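Local coordinates for uncharacterized protein (Bacteroides thetaiotaomicron VPI-5482, PDB 3KNY) that is of unknown function but is a two-domain member of the BT_3535-like family, and is probably made as a lipoprotein, at residues Asp32-Ser35 and Glu36-Pro40; Glu81-Lys85 and Gly86-Lys90. All coordinates share one frame; numbering follows the deposited sequence.

Contact 1: residues Asp32-Ser35 and Glu36-Pro40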
loop_
_atom_site.group_PDB
_atom_site.type_symbol
_atom_site.label_atom_id
_atom_site.label_comp_id
_atom_site.label_asym_id
_atom_site.label_seq_id
_atom_site.Cartn_x
_atom_site.Cartn_y
_atom_site.Cartn_z
ATOM N N ASP A 32 2.586 17.035 7.021
ATOM C CA ASP A 32 3.079 18.365 6.766
ATOM C C ASP A 32 4.364 18.345 5.942
ATOM O O ASP A 32 4.462 19.027 4.924
ATOM C CB ASP A 32 3.326 19.147 8.055
ATOM C CG ASP A 32 3.693 20.601 7.772
ATOM O OD1 ASP A 32 2.985 21.232 6.965
ATOM O OD2 ASP A 32 4.696 21.112 8.315
ATOM N N TRP A 33 5.337 17.544 6.358
ATOM C CA TRP A 33 6.634 17.550 5.690
ATOM C C TRP A 33 6.561 17.408 4.160
ATOM O O TRP A 33 7.433 17.911 3.436
ATOM C CB TRP A 33 7.547 16.481 6.292
ATOM C CG TRP A 33 7.169 15.100 5.963
ATOM C CD1 TRP A 33 6.377 14.276 6.691
ATOM C CD2 TRP A 33 7.582 14.355 4.813
ATOM N NE1 TRP A 33 6.260 13.063 6.064
ATOM C CE2 TRP A 33 6.991 13.085 4.909
ATOM C CE3 TRP A 33 8.392 14.641 3.707
ATOM C CZ2 TRP A 33 7.183 12.098 3.948
ATOM C CZ3 TRP A 33 8.581 13.652 2.743
ATOM C CH2 TRP A 33 7.979 12.398 2.875
ATOM N N VAL A 34 5.527 16.718 3.675
ATOM C CA VAL A 34 5.364 16.482 2.237
ATOM C C VAL A 34 5.291 17.778 1.442
ATOM O O VAL A 34 5.928 17.904 0.394
ATOM C CB VAL A 34 4.113 15.616 1.930
ATOM C CG1 VAL A 34 3.784 15.649 0.454
ATOM C CG2 VAL A 34 4.356 14.208 2.366
ATOM N N SER A 35 4.547 18.749 1.970
ATOM C CA SER A 35 4.314 20.023 1.277
ATOM C C SER A 35 5.579 20.802 0.972
ATOM O O SER A 35 5.515 21.820 0.293
ATOM C CB SER A 35 3.343 20.917 2.068
ATOM O OG SER A 35 3.911 21.398 3.274
ATOM N N GLU A 36 6.718 20.359 1.494
ATOM C CA GLU A 36 7.990 21.019 1.220
ATOM C C GLU A 36 8.753 20.319 0.129
ATOM O O GLU A 36 9.805 20.788 -0.291
ATOM C CB GLU A 36 8.846 21.077 2.471
ATOM C CG GLU A 36 8.655 22.341 3.264
ATOM C CD GLU A 36 9.394 22.281 4.570
ATOM O OE1 GLU A 36 9.338 21.219 5.233
ATOM O OE2 GLU A 36 10.033 23.287 4.932
ATOM N N LYS A 37 8.204 19.214 -0.352
ATOM C CA LYS A 37 8.887 18.366 -1.306
ATOM C C LYS A 37 8.187 18.329 -2.662
ATOM O O LYS A 37 8.634 17.628 -3.564
ATOM C CB LYS A 37 8.954 16.968 -0.719
ATOM C CG LYS A 37 9.821 16.866 0.534
ATOM C CD LYS A 37 11.282 16.720 0.164
ATOM C CE LYS A 37 12.045 15.921 1.200
ATOM N NZ LYS A 37 13.309 15.397 0.619
ATOM N N VAL A 38 7.114 19.103 -2.821
ATOM C CA VAL A 38 6.331 19.085 -4.056
ATOM C C VAL A 38 5.850 20.501 -4.452
ATOM O O VAL A 38 5.879 21.420 -3.637
ATOM C CB VAL A 38 5.133 18.131 -3.889
ATOM C CG1 VAL A 38 5.625 16.720 -3.580
ATOM C CG2 VAL A 38 4.201 18.616 -2.772
ATOM N N THR A 39 5.436 20.663 -5.711
ATOM C CA THR A 39 4.850 21.913 -6.206
ATOM C C THR A 39 3.342 21.929 -5.879
ATOM O O THR A 39 2.734 20.873 -5.746
ATOM C CB THR A 39 5.032 22.064 -7.761
ATOM O OG1 THR A 39 4.133 21.184 -8.456
ATOM C CG2 THR A 39 6.468 21.768 -8.197
ATOM N N PRO A 40 2.725 23.123 -5.747
ATOM C CA PRO A 40 1.273 23.171 -5.566
ATOM C C PRO A 40 0.487 22.294 -6.539
ATOM O O PRO A 40 -0.502 21.694 -6.132
ATOM C CB PRO A 40 0.942 24.644 -5.815
ATOM C CG PRO A 40 2.127 25.358 -5.331
ATOM C CD PRO A 40 3.322 24.459 -5.561
#
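Trp33 meets Lys37 at the end of a short 3-10 turn that leads into helix 40-49. The approach is at the edge of the indole, near its plane: Trp33 CZ3 lies 4.1 Å from Lys37 CG. The Lys37 chain bends at its second torsion (chi2 -83°), and its end leads away from the turn. The backbone bonds of the 3-10 turn set up this contact. Glu36 N donates to Trp33 O at 3.2 Å, and Lys37 N donates to Val34 O at 2.7 Å. Both donors sit well above the plane of the carbonyl they reach. Val38 follows in extended backbone geometry, and its CG2 comes to 4.4 Å from Val34 CG1, a loose apolar contact. Val34 also turns its other methyl to the indole, with Val34 CG2 above the plane of the Trp33 ring and over its centre.

Further out, Tyr57, Leu60 and Lys61 touch Trp33. Tyr43 of helix 40-49 touches both Ser35 and Val38, which ties the turn to the helix it precedes. Thr39 is the N-cap of that helix: its side chain caps a backbone N there, and Glu42 OE1 accepts a bond from its backbone N. At the start of the turn, Asp32 O takes two donors from Ser35. One is the backbone N; the other is Ser35 OG, 2.9 Å from Asp32 O and in the carbonyl plane.

Contact 2: residues Glu81-Lys85 and Gly86-Lys90; sequences ERIEK and GQINK
Arg82 and Gln87 run side by side where helix 66-84 ends in a Schellman motif. Gly86 is the first residue to leave helical geometry, with a positive phi of 84°. The compact part is the backbone and the apolar side chains beside it. Arg82 O accepts two bonds. Gln87 N lies 2.8 Å from Arg82 O, nearly in line with the carbonyl bond, while Ile88 N comes from above the carbonyl plane. Gly86 N adds a bond to Ile83 O at 3.2 Å.

This turn brings Ile88 back over the last helical turn. Its CD1 approaches Arg82 CB at 3.5 Å, and its CB lies 4.0 Å from Ile83 CG1. Both isoleucines are buried. Thr48 of helix 40-49 and Ser51 and Arg52 of the loop after it touch Ile83. Arg52 NE donates a hydrogen bond to Ile88 O.

The outer side is polar and more exposed. The Gln87 chain is extended, with CG anti to the backbone N (chi1 -177°), and points the same way as Arg82. The guanidinium and amide planes are 79° apart. Gln87 OE1 stands at the guanidinium edge, but its angle to Arg82 NH1 is poor for a hydrogen bond. Arg82 NE is held by Asn78 OD1. Lys85 NZ forms a salt bridge with Glu81 OE2, one helical turn earlier.

The helix end is thus probably held by backbone bonds and apolar packing, with one carbonyl serving both Gln87 and Ile88 and the charged groups on the more exposed side.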
loop_
_atom_site.group_PDB
_atom_site.type_symbol
_atom_site.label_atom_id
_atom_site.label_comp_id
_atom_site.label_asym_id
_atom_site.label_seq_id
_atom_site.Cartn_x
_atom_site.Cartn_y
_atom_site.Cartn_z
ATOM N N GLU A 81 -7.811 11.764 -12.658
ATOM C CA GLU A 81 -8.805 11.940 -13.691
ATOM C C GLU A 81 -9.981 10.995 -13.506
ATOM O O GLU A 81 -11.131 11.387 -13.709
ATOM C CB GLU A 81 -8.186 11.746 -15.072
ATOM C CG GLU A 81 -9.198 11.869 -16.217
ATOM C CD GLU A 81 -8.614 12.512 -17.453
ATOM O OE1 GLU A 81 -7.389 12.789 -17.463
ATOM O OE2 GLU A 81 -9.390 12.761 -18.410
ATOM N N ARG A 82 -9.697 9.758 -13.111
ATOM C CA ARG A 82 -10.759 8.786 -12.873
ATOM C C ARG A 82 -11.522 9.080 -11.602
ATOM O O ARG A 82 -12.728 8.853 -11.547
ATOM C CB ARG A 82 -10.184 7.385 -12.831
ATOM C CG ARG A 82 -9.602 7.017 -14.158
ATOM C CD ARG A 82 -8.446 6.072 -14.050
ATOM N NE ARG A 82 -8.045 5.720 -15.402
ATOM C CZ ARG A 82 -8.678 4.829 -16.159
ATOM N NH1 ARG A 82 -9.732 4.163 -15.700
ATOM N NH2 ARG A 82 -8.249 4.593 -17.384
ATOM N N ILE A 83 -10.824 9.583 -10.587
ATOM C CA ILE A 83 -11.478 9.996 -9.347
ATOM C C ILE A 83 -12.396 11.141 -9.709
ATOM O O ILE A 83 -13.564 11.099 -9.378
ATOM C CB ILE A 83 -10.483 10.421 -8.228
ATOM C CG1 ILE A 83 -9.594 9.229 -7.834
ATOM C CG2 ILE A 83 -11.240 10.930 -7.015
ATOM C CD1 ILE A 83 -8.546 9.509 -6.743
ATOM N N GLU A 84 -11.878 12.132 -10.429
ATOM C CA GLU A 84 -12.688 13.296 -10.849
ATOM C C GLU A 84 -13.855 12.906 -11.761
ATOM O O GLU A 84 -14.951 13.448 -11.624
ATOM C CB GLU A 84 -11.825 14.372 -11.527
ATOM C CG GLU A 84 -11.045 15.238 -10.554
ATOM C CD GLU A 84 -9.923 16.043 -11.215
ATOM O OE1 GLU A 84 -10.041 16.381 -12.418
ATOM O OE2 GLU A 84 -8.919 16.344 -10.517
ATOM N N LYS A 85 -13.632 11.948 -12.663
ATOM C CA LYS A 85 -14.682 11.491 -13.594
ATOM C C LYS A 85 -15.782 10.642 -12.959
ATOM O O LYS A 85 -16.665 10.183 -13.668
ATOM C CB LYS A 85 -14.060 10.742 -14.793
ATOM C CG LYS A 85 -13.500 11.716 -15.813
ATOM C CD LYS A 85 -12.763 11.075 -16.972
ATOM C CE LYS A 85 -12.361 12.178 -17.960
ATOM N NZ LYS A 85 -11.510 11.674 -19.069
ATOM N N GLY A 86 -15.739 10.440 -11.641
ATOM C CA GLY A 86 -16.743 9.641 -10.929
ATOM C C GLY A 86 -16.469 8.142 -10.955
ATOM O O GLY A 86 -17.243 7.346 -10.420
ATOM N N GLN A 87 -15.333 7.759 -11.519
ATOM C CA GLN A 87 -15.051 6.367 -11.813
ATOM C C GLN A 87 -14.391 5.593 -10.678
ATOM O O GLN A 87 -14.664 4.415 -10.511
ATOM C CB GLN A 87 -14.176 6.329 -13.037
ATOM C CG GLN A 87 -13.838 4.975 -13.521
ATOM C CD GLN A 87 -12.984 5.057 -14.767
ATOM O OE1 GLN A 87 -12.130 4.196 -14.984
ATOM N NE2 GLN A 87 -13.190 6.110 -15.590
ATOM N N ILE A 88 -13.485 6.227 -9.938
ATOM C CA ILE A 88 -12.951 5.654 -8.698
ATOM C C ILE A 88 -13.623 6.474 -7.606
ATOM O O ILE A 88 -13.048 7.421 -7.069
ATOM C CB ILE A 88 -11.419 5.775 -8.596
ATOM C CG1 ILE A 88 -10.758 5.000 -9.731
ATOM C CG2 ILE A 88 -10.925 5.273 -7.230
ATOM C CD1 ILE A 88 -9.331 5.404 -10.017
ATOM N N ASN A 89 -14.873 6.121 -7.328
ATOM C CA ASN A 89 -15.727 6.839 -6.384
ATOM C C ASN A 89 -15.700 6.332 -4.909
ATOM O O ASN A 89 -16.333 6.934 -4.046
ATOM C CB ASN A 89 -17.159 6.827 -6.925
ATOM C CG ASN A 89 -17.747 5.416 -6.991
ATOM O OD1 ASN A 89 -17.014 4.429 -7.014
ATOM N ND2 ASN A 89 -19.072 5.318 -7.000
ATOM N N LYS A 90 -14.970 5.254 -4.622
ATOM C CA LYS A 90 -14.922 4.653 -3.271
ATOM C C LYS A 90 -13.513 4.468 -2.724
ATOM O O LYS A 90 -12.545 4.410 -3.471
ATOM C CB LYS A 90 -15.544 3.253 -3.290
ATOM C CG LYS A 90 -17.047 3.200 -3.372
ATOM C CD LYS A 90 -17.546 1.737 -3.487
ATOM C CE LYS A 90 -17.597 1.241 -4.948
ATOM N NZ LYS A 90 -18.623 1.955 -5.798
#

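How the contacts relate
Contact 1 and contact 2 are separate local contacts at the ends of two helices of one chain. Contact 1 closes before contact 2 opens. Their centres are 24 Å apart and their nearest atoms about 11 Å apart, so they do not touch. They mark different transitions: residues 32-40 lead into helix 40-49, whereas residues 81-90 leave helix 66-84 toward strand 93-97. Helix 40-49 links them indirectly. Its Tyr43 touches contact 1, and its Thr48, further along, touches contact 2. Their centres lie about 20 Å (contact 1) and 19 Å (contact 2) from the centre of the chain. No active site or ligand is known to which either can be related.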